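Local structure of malate dehydrogenase (Picrophilus torridus, 4BGV) at residues 28-33 against 58-63; 2-7 against 72-77; 264-269 against 291-296; 183-188 against 299-304. The protein catalyses the reversible, NAD-dependent oxidation of malate to oxaloacetate, a step of the tricarboxylic acid cycle. One frame throughout, in Å; residues are numbered along the deposited sequence.

Interaction 1: 28-33 against 58-63; sequences DIYIFD and DIKGFC
Tyr30 lies flat beside Lys60: the two side chains run the same way, and Lys60 CB sits over one face of the phenol ring, 4.3 Å from its centroid and offset toward the rim. At the ring edge Asp58 OD2 stands 3.2 Å from Tyr30 OH, a possible hydrogen bond. Phe62 ties Tyr30 to Phe32, its CE2 lying 3.6 Å from Tyr30 CD2 with the planes at 48°. Its CD2 is 3.8 Å from Phe32 CE2, and these two rings are nearly parallel but slid apart, barely overlapping. On the other face of the sheet, Ile29 and Ile59 meet loosely, CD1 to CD1 at 4.4 Å, and with Ile31 they pack on helices 12-23 and 38-47.

Five backbone hydrogen bonds, from Ile29 N to Asp58 O through to Asp33 N to Phe62 O, hold the two strands in parallel register. Before the first of them, Asp28 OD1 takes the N-H of Asp58 at 2.8 Å, nearly straight (174°) and from above the carboxylate plane, while Arg2 salt-bridges the same oxygen. Asp33 ends its strand with OD2 on Ala10 N and OD1 on Val35 N, and probably binds NAD. An acidic residue closing the second strand, beside a glycine-rich turn, is typical of the NAD-binding Rossmann fold, whose edge strand here is 59-63.

Interaction 2: 2-7 against 72-77; sequences RSKISV and EMKGSD
Lys4 stretches over the loop 72-77 and hands its ammonium group to two backbone carbonyls. NZ donates to Glu72 O at 2.8 Å and to Lys74 O at the same distance, tilted from the two carbonyl planes by 32° and 20°. The chain gets there fully extended, with CG anti to the backbone N (chi1 172°). An alanine here would probably leave both carbonyls without their charged partner and open a gap beside Ser76, since the chain from CG outward fills that space.

A second set of bonds runs through hydroxyls. Ser6 OG donates to Ser76 OG at 2.6 Å, and Ser76 OG in turn donates to Met73 O, also at 2.6 Å. Ser76 N bonds to Met73 O as well, closing the type II turn from Met73 to Ser76, in which Gly75 takes the positive phi. That carbonyl is therefore held twice by one residue.

Between backbones, Asp77 N donates to Lys4 O at 2.8 Å, and a water bridges Lys4 N and Gly75 O. Packing adds carbon-to-oxygen contacts: Lys4 CG lies 3.8 Å from Ser76 OG, and Met73 CG 3.6 Å from Ser6 OG.

Strand 4-8 runs between strands 28-33 and 78-81 in the parallel sheet of the NAD-binding Rossmann domain. Lys4 also touches Tyr30, and Ser6 touches Tyr30 and Phe32, whereas Ile5, facing away from the loop, packs on helices 12-23 and 232-246. Asp77, just before strand 78-81, forms a salt bridge with Lys119 at the start of strand 119-122.

Interaction 3: 264-269 against 291-296; sequences SKTYLV and LKFNED
Phe293 brings CZ to within 3.7 Å of Tyr267 CE1, and the two side chains cross at about a right angle with ring planes 83° apart. Tyr267 CD1 in turn lies in the plane of the Phe293 ring, at its edge. Thr266 CG2, anti to the backbone N, covers the centre of one Tyr267 face 3.6 Å above the plane, and the same methyl approaches Leu291 O to 3.5 Å. The phenol oxygen works in two directions: Leu291 N donates to Tyr267 OH at 3.1 Å (148°), and OH is hydrogen-bonded to Tyr289 O.

The C-terminal end of helix 262-267 meets the loop that leads into helix 295-321, in the alpha/beta C-terminal domain of the lactate/malate dehydrogenase family. Helix 262-267 stops before Leu268, which has positive phi, and helix 295-321 starts behind Asn294, an N-cap whose OD1 takes the N-H of Glu297. A phenylalanine in place of Tyr267 would probably leave Leu291 N and Tyr289 O without their shared partner and let the loop there shift.

Leu291 CG presses within 3.4 Å of Tyr267 OH. A water joins Thr266 OG1 to Leu291 O, donating to the carbonyl. Beyond the contact, Leu291 packs on Ile196 of the third subunit, and Lys292 forms a salt bridge with Asp200 of that subunit.

Interaction 4: 183-188 against 299-304; sequences DMVPFI and EAWKKS
Val185 points its CB at helix 299-304 and splits into two methyls that meet different parts of it. CG1, anti to the backbone N (chi1 -178°), rests 4.0 Å from Ala300 CB. CG2 turns toward the helix backbone, 3.8 Å from Ala300 O, and approaches the edge of the indole near its plane, 4.1 Å from Trp301 CE3. The same methyl reaches Ser304 OG at 3.5 Å, in the one of two deposited Ser304 conformers described here. The small Ala300 is consistent with the approach of strand and helix, whose axes come to 8.2 Å and run nearly antiparallel (159°).

In that conformer Ser304 OG donates to Asp183 O at 2.6 Å, a bond bent well off the carbonyl, from above its plane, with a C=O...donor angle of 109°. Asp183 OD1 passes 3.7 Å from Ser304 CA, and OD2 is hydrogen-bonded to Ser307 one turn further along the helix. Trp301 NE1 is taken by Tyr267 O.

Strand 184-193 pairs antiparallel with strand 172-178, so its Val185 side packs the long C-terminal helix against a sheet. This strand-on-helix layer belongs to the alpha/beta C-terminal domain of lactate and malate dehydrogenases, and its strand begins just after His180, the probable proton acceptor.

The contacts form two pairs on opposite sides of the chain's centre. Interactions 1 and 2, 9 Å apart between centres, share the sheet of the NAD-binding domain: Tyr30 O takes Val7 N at 2.8 Å, and Asp28 N reaches Ser3 O at the same distance. Interactions 3 and 4, 10 Å apart, share helix 295-321; Phe293 CE2 packs 3.7 Å from Trp301 CG, and Phe187 CZ meets Leu291 CD1 at 3.7 Å. Between pairs, centres are 35 to 41 Å apart. The probable NAD ligand Asp33 belongs to interaction 1, whereas the Asp183 side chain of interaction 4 is about 5 Å from that of Arg93, a probable substrate ligand.

Interaction 1: 28-33 against 58-63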
# COMPACT_ATOMS: atom_id res chain seq x y z
N ASP A 28 -9.63 14.53 -0.43
CA ASP A 28 -9.31 15.63 -1.35
C ASP A 28 -8.44 16.65 -0.62
O ASP A 28 -8.56 16.83 0.59
CB ASP A 28 -10.59 16.30 -1.84
CG ASP A 28 -11.45 15.35 -2.67
OD1 ASP A 28 -10.89 14.52 -3.43
OD2 ASP A 28 -12.69 15.43 -2.57
N ILE A 29 -7.55 17.30 -1.36
CA ILE A 29 -6.56 18.16 -0.73
C ILE A 29 -6.56 19.52 -1.42
O ILE A 29 -6.33 19.61 -2.62
CB ILE A 29 -5.18 17.53 -0.85
CG1 ILE A 29 -5.13 16.19 -0.11
CG2 ILE A 29 -4.10 18.45 -0.27
CD1 ILE A 29 -4.35 15.14 -0.84
N TYR A 30 -6.86 20.56 -0.65
CA TYR A 30 -6.78 21.94 -1.14
C TYR A 30 -5.59 22.67 -0.50
O TYR A 30 -5.46 22.68 0.74
CB TYR A 30 -8.06 22.72 -0.84
CG TYR A 30 -9.24 22.39 -1.74
CD1 TYR A 30 -9.30 21.19 -2.43
CD2 TYR A 30 -10.30 23.29 -1.90
CE1 TYR A 30 -10.38 20.89 -3.26
CE2 TYR A 30 -11.38 22.99 -2.71
CZ TYR A 30 -11.41 21.79 -3.39
OH TYR A 30 -12.49 21.49 -4.20
N ILE A 31 -4.72 23.25 -1.33
CA ILE A 31 -3.48 23.86 -0.83
C ILE A 31 -3.60 25.37 -0.97
O ILE A 31 -4.15 25.86 -1.96
CB ILE A 31 -2.23 23.37 -1.61
CG1 ILE A 31 -2.24 21.84 -1.75
CG2 ILE A 31 -0.93 23.82 -0.93
CD1 ILE A 31 -1.09 21.32 -2.58
N PHE A 32 -3.10 26.11 0.02
CA PHE A 32 -3.18 27.57 0.04
C PHE A 32 -1.82 28.20 0.32
O PHE A 32 -1.07 27.72 1.17
CB PHE A 32 -4.19 28.05 1.10
CG PHE A 32 -5.58 27.51 0.88
CD1 PHE A 32 -5.91 26.21 1.29
CD2 PHE A 32 -6.54 28.28 0.25
CE1 PHE A 32 -7.19 25.70 1.06
CE2 PHE A 32 -7.82 27.79 0.04
CZ PHE A 32 -8.15 26.49 0.44
N ASP A 33 -1.50 29.28 -0.39
CA ASP A 33 -0.27 30.02 -0.15
C ASP A 33 -0.40 31.44 -0.67
O ASP A 33 -1.03 31.69 -1.71
CB ASP A 33 0.94 29.34 -0.79
CG ASP A 33 2.26 29.76 -0.14
OD1 ASP A 33 2.74 30.87 -0.43
OD2 ASP A 33 2.79 29.01 0.71
N ASP A 58 -9.29 14.99 -5.72
CA ASP A 58 -9.30 16.34 -6.23
C ASP A 58 -8.20 17.04 -5.46
O ASP A 58 -8.18 17.03 -4.23
CB ASP A 58 -10.67 16.95 -5.93
CG ASP A 58 -10.85 18.33 -6.50
OD1 ASP A 58 -10.06 18.72 -7.39
OD2 ASP A 58 -11.80 19.02 -6.06
N ILE A 59 -7.23 17.59 -6.19
CA ILE A 59 -6.12 18.27 -5.54
C ILE A 59 -5.99 19.64 -6.20
O ILE A 59 -5.76 19.74 -7.41
CB ILE A 59 -4.82 17.46 -5.70
CG1 ILE A 59 -5.03 16.03 -5.15
CG2 ILE A 59 -3.66 18.16 -5.01
CD1 ILE A 59 -3.82 15.15 -5.23
N LYS A 60 -6.21 20.69 -5.41
CA LYS A 60 -6.29 22.06 -5.97
C LYS A 60 -5.41 23.02 -5.18
O LYS A 60 -5.13 22.79 -4.00
CB LYS A 60 -7.74 22.55 -5.95
CG LYS A 60 -8.69 21.76 -6.83
CD LYS A 60 -10.07 22.42 -6.86
CE LYS A 60 -11.03 21.69 -7.79
NZ LYS A 60 -10.70 21.90 -9.22
N GLY A 61 -4.97 24.10 -5.83
CA GLY A 61 -4.18 25.11 -5.13
C GLY A 61 -4.70 26.52 -5.37
O GLY A 61 -5.19 26.82 -6.45
N PHE A 62 -4.57 27.39 -4.36
CA PHE A 62 -5.14 28.73 -4.43
C PHE A 62 -4.17 29.77 -3.87
O PHE A 62 -3.43 29.47 -2.94
CB PHE A 62 -6.44 28.78 -3.62
CG PHE A 62 -7.48 27.82 -4.11
CD1 PHE A 62 -8.31 28.17 -5.16
CD2 PHE A 62 -7.58 26.56 -3.55
CE1 PHE A 62 -9.28 27.28 -5.63
CE2 PHE A 62 -8.54 25.66 -4.01
CZ PHE A 62 -9.39 26.02 -5.05
N CYS A 63 -4.20 30.97 -4.44
CA CYS A 63 -3.38 32.06 -3.93
C CYS A 63 -4.17 32.89 -2.92
O CYS A 63 -5.26 33.37 -3.21
CB CYS A 63 -2.88 32.96 -5.07
SG CYS A 63 -1.82 34.31 -4.49
O HOH W 1 -13.42 18.33 -4.31

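Interaction 2: 2-7 against 72-77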
# COMPACT_ATOMS: atom_id res chain seq x y z
N ARG A 2 -15.83 12.02 -0.21
CA ARG A 2 -14.48 12.00 0.36
C ARG A 2 -14.35 13.12 1.38
O ARG A 2 -15.03 14.14 1.29
CB ARG A 2 -13.42 12.20 -0.72
CG ARG A 2 -13.25 11.08 -1.77
CD ARG A 2 -12.43 11.59 -2.96
NE ARG A 2 -12.98 11.12 -4.23
CZ ARG A 2 -12.90 11.80 -5.36
NH1 ARG A 2 -12.30 12.99 -5.39
NH2 ARG A 2 -13.43 11.29 -6.46
N SER A 3 -13.47 12.93 2.35
CA SER A 3 -13.13 14.01 3.26
C SER A 3 -12.25 15.00 2.54
O SER A 3 -11.63 14.68 1.52
CB SER A 3 -12.40 13.48 4.50
OG SER A 3 -13.29 12.77 5.34
N LYS A 4 -12.20 16.21 3.09
CA LYS A 4 -11.46 17.31 2.49
C LYS A 4 -10.45 17.82 3.51
O LYS A 4 -10.79 18.05 4.68
CB LYS A 4 -12.44 18.41 2.10
CG LYS A 4 -11.77 19.70 1.64
CD LYS A 4 -12.85 20.66 1.15
CE LYS A 4 -12.28 21.93 0.55
NZ LYS A 4 -13.40 22.85 0.12
N ILE A 5 -9.22 17.97 3.08
CA ILE A 5 -8.17 18.50 3.93
C ILE A 5 -7.62 19.75 3.25
O ILE A 5 -7.30 19.72 2.06
CB ILE A 5 -7.03 17.48 4.14
CG1 ILE A 5 -7.57 16.17 4.73
CG2 ILE A 5 -5.91 18.05 5.02
CD1 ILE A 5 -7.74 15.05 3.69
N SER A 6 -7.54 20.85 4.00
CA SER A 6 -6.90 22.05 3.52
C SER A 6 -5.52 22.13 4.15
O SER A 6 -5.38 21.88 5.35
CB SER A 6 -7.71 23.30 3.89
OG SER A 6 -8.91 23.36 3.13
N VAL A 7 -4.53 22.48 3.34
CA VAL A 7 -3.16 22.71 3.82
C VAL A 7 -2.77 24.17 3.57
O VAL A 7 -2.69 24.61 2.42
CB VAL A 7 -2.17 21.76 3.10
CG1 VAL A 7 -0.74 22.03 3.52
CG2 VAL A 7 -2.56 20.29 3.37
N GLU A 72 -12.41 28.84 -0.10
CA GLU A 72 -12.24 27.49 -0.62
C GLU A 72 -11.95 26.41 0.44
O GLU A 72 -11.98 25.22 0.13
CB GLU A 72 -11.16 27.46 -1.73
CG GLU A 72 -11.51 28.30 -2.96
CD GLU A 72 -12.60 27.67 -3.80
OE1 GLU A 72 -13.03 26.54 -3.46
OE2 GLU A 72 -13.03 28.29 -4.80
N MET A 73 -11.70 26.81 1.68
CA MET A 73 -11.53 25.84 2.76
C MET A 73 -12.85 25.28 3.27
O MET A 73 -12.86 24.31 4.00
CB MET A 73 -10.78 26.46 3.96
CG MET A 73 -9.35 26.89 3.65
SD MET A 73 -8.45 27.25 5.17
CE MET A 73 -9.42 28.56 5.89
N LYS A 74 -13.97 25.90 2.87
CA LYS A 74 -15.28 25.48 3.35
C LYS A 74 -15.47 23.97 3.29
O LYS A 74 -15.19 23.33 2.28
CB LYS A 74 -16.40 26.18 2.57
CG LYS A 74 -16.35 25.95 1.07
CD LYS A 74 -17.47 26.70 0.35
CE LYS A 74 -17.38 26.54 -1.15
NZ LYS A 74 -18.52 27.19 -1.83
N GLY A 75 -15.93 23.40 4.41
CA GLY A 75 -16.21 21.98 4.48
C GLY A 75 -14.99 21.10 4.70
O GLY A 75 -15.08 19.88 4.54
N SER A 76 -13.85 21.70 5.05
CA SER A 76 -12.66 20.91 5.33
C SER A 76 -12.84 20.16 6.65
O SER A 76 -13.25 20.74 7.65
CB SER A 76 -11.42 21.82 5.44
OG SER A 76 -11.08 22.40 4.19
N ASP A 77 -12.54 18.86 6.65
CA ASP A 77 -12.59 18.11 7.90
C ASP A 77 -11.39 18.48 8.76
O ASP A 77 -11.52 18.59 9.98
CB ASP A 77 -12.60 16.61 7.62
CG ASP A 77 -12.85 15.79 8.87
OD1 ASP A 77 -13.77 16.14 9.64
OD2 ASP A 77 -12.14 14.79 9.08
O HOH W 2 -14.80 17.27 4.58

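Interaction 3: 264-269 against 291-296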
# COMPACT_ATOMS: atom_id res chain seq x y z
N SER A 264 -4.92 19.05 34.53
CA SER A 264 -4.01 20.07 35.03
C SER A 264 -3.32 19.61 36.30
O SER A 264 -2.18 20.00 36.58
CB SER A 264 -4.75 21.39 35.29
OG SER A 264 -5.21 21.94 34.06
N LYS A 265 -4.00 18.77 37.08
CA LYS A 265 -3.40 18.24 38.30
C LYS A 265 -2.19 17.35 37.97
O LYS A 265 -1.24 17.28 38.74
CB LYS A 265 -4.44 17.48 39.12
CG LYS A 265 -5.64 18.35 39.48
CD LYS A 265 -6.79 17.56 40.10
CE LYS A 265 -6.57 17.31 41.58
NZ LYS A 265 -7.77 16.68 42.22
N THR A 266 -2.25 16.67 36.83
CA THR A 266 -1.15 15.82 36.37
C THR A 266 -0.03 16.58 35.65
O THR A 266 1.16 16.35 35.89
CB THR A 266 -1.67 14.71 35.42
OG1 THR A 266 -2.45 13.76 36.17
CG2 THR A 266 -0.52 13.99 34.72
N TYR A 267 -0.41 17.48 34.75
CA TYR A 267 0.58 18.15 33.90
C TYR A 267 0.98 19.55 34.36
O TYR A 267 1.81 20.18 33.72
CB TYR A 267 0.13 18.13 32.44
CG TYR A 267 0.11 16.72 31.89
CD1 TYR A 267 1.30 16.03 31.68
CD2 TYR A 267 -1.09 16.06 31.62
CE1 TYR A 267 1.30 14.73 31.21
CE2 TYR A 267 -1.10 14.75 31.13
CZ TYR A 267 0.09 14.09 30.93
OH TYR A 267 0.11 12.79 30.46
N LEU A 268 0.39 20.02 35.45
CA LEU A 268 0.86 21.23 36.14
C LEU A 268 0.78 22.49 35.29
O LEU A 268 1.51 23.45 35.52
CB LEU A 268 2.29 21.04 36.66
CG LEU A 268 2.57 19.69 37.33
CD1 LEU A 268 4.00 19.64 37.84
CD2 LEU A 268 1.59 19.44 38.46
N VAL A 269 -0.09 22.45 34.28
CA VAL A 269 -0.42 23.64 33.51
C VAL A 269 -1.92 23.71 33.40
O VAL A 269 -2.60 22.67 33.44
CB VAL A 269 0.15 23.62 32.08
CG1 VAL A 269 1.64 23.85 32.09
CG2 VAL A 269 -0.19 22.29 31.37
N LEU A 291 -0.04 10.61 32.70
CA LEU A 291 1.13 9.80 33.05
C LEU A 291 1.53 9.95 34.51
O LEU A 291 1.27 10.97 35.13
CB LEU A 291 2.33 10.21 32.17
CG LEU A 291 2.14 10.08 30.67
CD1 LEU A 291 3.35 10.67 29.95
CD2 LEU A 291 1.94 8.62 30.28
N LYS A 292 2.18 8.91 35.03
CA LYS A 292 2.88 8.98 36.30
C LYS A 292 4.34 9.29 36.00
O LYS A 292 4.98 8.57 35.25
CB LYS A 292 2.80 7.64 37.02
CG LYS A 292 1.41 7.02 37.10
CD LYS A 292 1.42 5.86 38.09
CE LYS A 292 0.50 4.73 37.67
NZ LYS A 292 1.30 3.53 37.29
N PHE A 293 4.86 10.37 36.57
CA PHE A 293 6.25 10.76 36.34
C PHE A 293 7.15 10.20 37.43
O PHE A 293 6.81 10.25 38.61
CB PHE A 293 6.40 12.29 36.36
CG PHE A 293 5.66 13.02 35.27
CD1 PHE A 293 4.30 13.29 35.38
CD2 PHE A 293 6.32 13.47 34.13
CE1 PHE A 293 3.63 13.98 34.37
CE2 PHE A 293 5.65 14.16 33.13
CZ PHE A 293 4.31 14.41 33.25
N ASN A 294 8.32 9.68 37.05
CA ASN A 294 9.36 9.46 38.05
C ASN A 294 10.07 10.79 38.34
O ASN A 294 9.79 11.79 37.69
CB ASN A 294 10.32 8.30 37.66
CG ASN A 294 11.25 8.64 36.50
OD1 ASN A 294 11.44 9.81 36.14
ND2 ASN A 294 11.88 7.60 35.92
N GLU A 295 10.99 10.80 39.29
CA GLU A 295 11.60 12.07 39.70
C GLU A 295 12.39 12.76 38.58
O GLU A 295 12.32 13.99 38.44
CB GLU A 295 12.46 11.88 40.95
CG GLU A 295 13.51 12.96 41.20
CD GLU A 295 12.92 14.36 41.35
OE1 GLU A 295 11.70 14.49 41.54
OE2 GLU A 295 13.70 15.33 41.28
N ASP A 296 13.13 12.00 37.78
CA ASP A 296 13.89 12.60 36.68
C ASP A 296 12.96 13.23 35.65
O ASP A 296 13.17 14.35 35.19
CB ASP A 296 14.79 11.57 36.01
CG ASP A 296 16.08 11.34 36.76
OD1 ASP A 296 16.44 12.20 37.59
OD2 ASP A 296 16.73 10.30 36.52
O HOH W 3 -0.86 11.25 36.99

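Interaction 4: 183-188 against 299-304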
# COMPACT_ATOMS: atom_id res chain seq x y z
N ASP A 183 13.13 21.23 25.65
CA ASP A 183 11.77 21.07 26.17
C ASP A 183 11.22 19.65 26.00
O ASP A 183 10.12 19.35 26.49
CB ASP A 183 10.81 22.07 25.53
CG ASP A 183 11.02 23.50 26.05
OD1 ASP A 183 11.59 23.65 27.15
OD2 ASP A 183 10.58 24.45 25.37
N MET A 184 11.95 18.81 25.27
CA MET A 184 11.52 17.43 25.04
C MET A 184 11.76 16.63 26.31
O MET A 184 12.75 16.84 27.00
CB MET A 184 12.33 16.80 23.91
CG MET A 184 11.81 15.45 23.40
SD MET A 184 12.98 14.76 22.19
CE MET A 184 14.16 13.94 23.26
N VAL A 185 10.85 15.71 26.61
CA VAL A 185 10.99 14.87 27.80
C VAL A 185 10.82 13.41 27.41
O VAL A 185 9.69 12.94 27.21
CB VAL A 185 9.96 15.22 28.90
CG1 VAL A 185 10.19 14.34 30.14
CG2 VAL A 185 10.04 16.70 29.26
N PRO A 186 11.93 12.69 27.27
CA PRO A 186 11.81 11.26 26.95
C PRO A 186 11.46 10.47 28.21
O PRO A 186 11.87 10.88 29.30
CB PRO A 186 13.23 10.90 26.51
CG PRO A 186 14.11 11.82 27.32
CD PRO A 186 13.33 13.11 27.50
N PHE A 187 10.70 9.39 28.06
CA PHE A 187 10.58 8.38 29.11
C PHE A 187 11.34 7.18 28.58
O PHE A 187 10.83 6.41 27.75
CB PHE A 187 9.13 7.96 29.39
CG PHE A 187 8.31 8.96 30.17
CD1 PHE A 187 8.39 10.33 29.92
CD2 PHE A 187 7.40 8.53 31.13
CE1 PHE A 187 7.61 11.24 30.63
CE2 PHE A 187 6.61 9.43 31.83
CZ PHE A 187 6.71 10.79 31.58
N ILE A 188 12.58 7.03 29.03
CA ILE A 188 13.42 5.92 28.57
C ILE A 188 12.80 4.60 28.96
O ILE A 188 12.83 3.64 28.18
CB ILE A 188 14.84 6.03 29.14
CG1 ILE A 188 15.54 7.27 28.58
CG2 ILE A 188 15.65 4.78 28.85
CD1 ILE A 188 15.29 7.49 27.12
N GLU A 299 11.26 16.52 36.95
CA GLU A 299 12.17 17.66 36.88
C GLU A 299 12.22 18.22 35.47
O GLU A 299 12.15 19.43 35.23
CB GLU A 299 13.60 17.22 37.24
CG GLU A 299 13.82 16.86 38.68
CD GLU A 299 15.22 16.31 38.95
OE1 GLU A 299 15.74 15.54 38.11
OE2 GLU A 299 15.80 16.65 40.00
N ALA A 300 12.39 17.31 34.53
CA ALA A 300 12.47 17.68 33.12
C ALA A 300 11.15 18.29 32.66
O ALA A 300 11.14 19.26 31.90
CB ALA A 300 12.83 16.48 32.27
N TRP A 301 10.04 17.71 33.10
CA TRP A 301 8.73 18.24 32.75
C TRP A 301 8.53 19.67 33.25
O TRP A 301 8.03 20.53 32.52
CB TRP A 301 7.61 17.33 33.26
CG TRP A 301 6.24 17.79 32.84
CD1 TRP A 301 5.29 18.37 33.63
CD2 TRP A 301 5.67 17.72 31.52
NE1 TRP A 301 4.16 18.65 32.89
CE2 TRP A 301 4.38 18.28 31.59
CE3 TRP A 301 6.14 17.26 30.29
CZ2 TRP A 301 3.54 18.37 30.48
CZ3 TRP A 301 5.30 17.34 29.19
CH2 TRP A 301 4.02 17.90 29.29
N LYS A 302 8.92 19.93 34.49
CA LYS A 302 8.72 21.24 35.09
C LYS A 302 9.44 22.33 34.30
O LYS A 302 8.93 23.44 34.15
CB LYS A 302 9.12 21.24 36.56
CG LYS A 302 8.03 20.64 37.45
CD LYS A 302 8.46 20.53 38.90
CE LYS A 302 7.45 19.70 39.68
NZ LYS A 302 7.76 19.64 41.14
N LYS A 303 10.61 22.00 33.77
CA LYS A 303 11.37 22.94 32.95
C LYS A 303 10.64 23.23 31.64
O LYS A 303 10.57 24.38 31.20
CB LYS A 303 12.78 22.41 32.69
CG LYS A 303 13.73 22.60 33.87
CD LYS A 303 15.00 21.76 33.76
CE LYS A 303 15.56 21.72 32.35
NZ LYS A 303 15.13 20.49 31.62
N SER A 304 10.09 22.19 31.04
CA SER A 304 9.32 22.34 29.81
C SER A 304 8.08 23.18 30.07
O SER A 304 7.73 24.06 29.27
CB SER A 304 8.91 20.98 29.24
OG SER A 304 10.04 20.17 28.96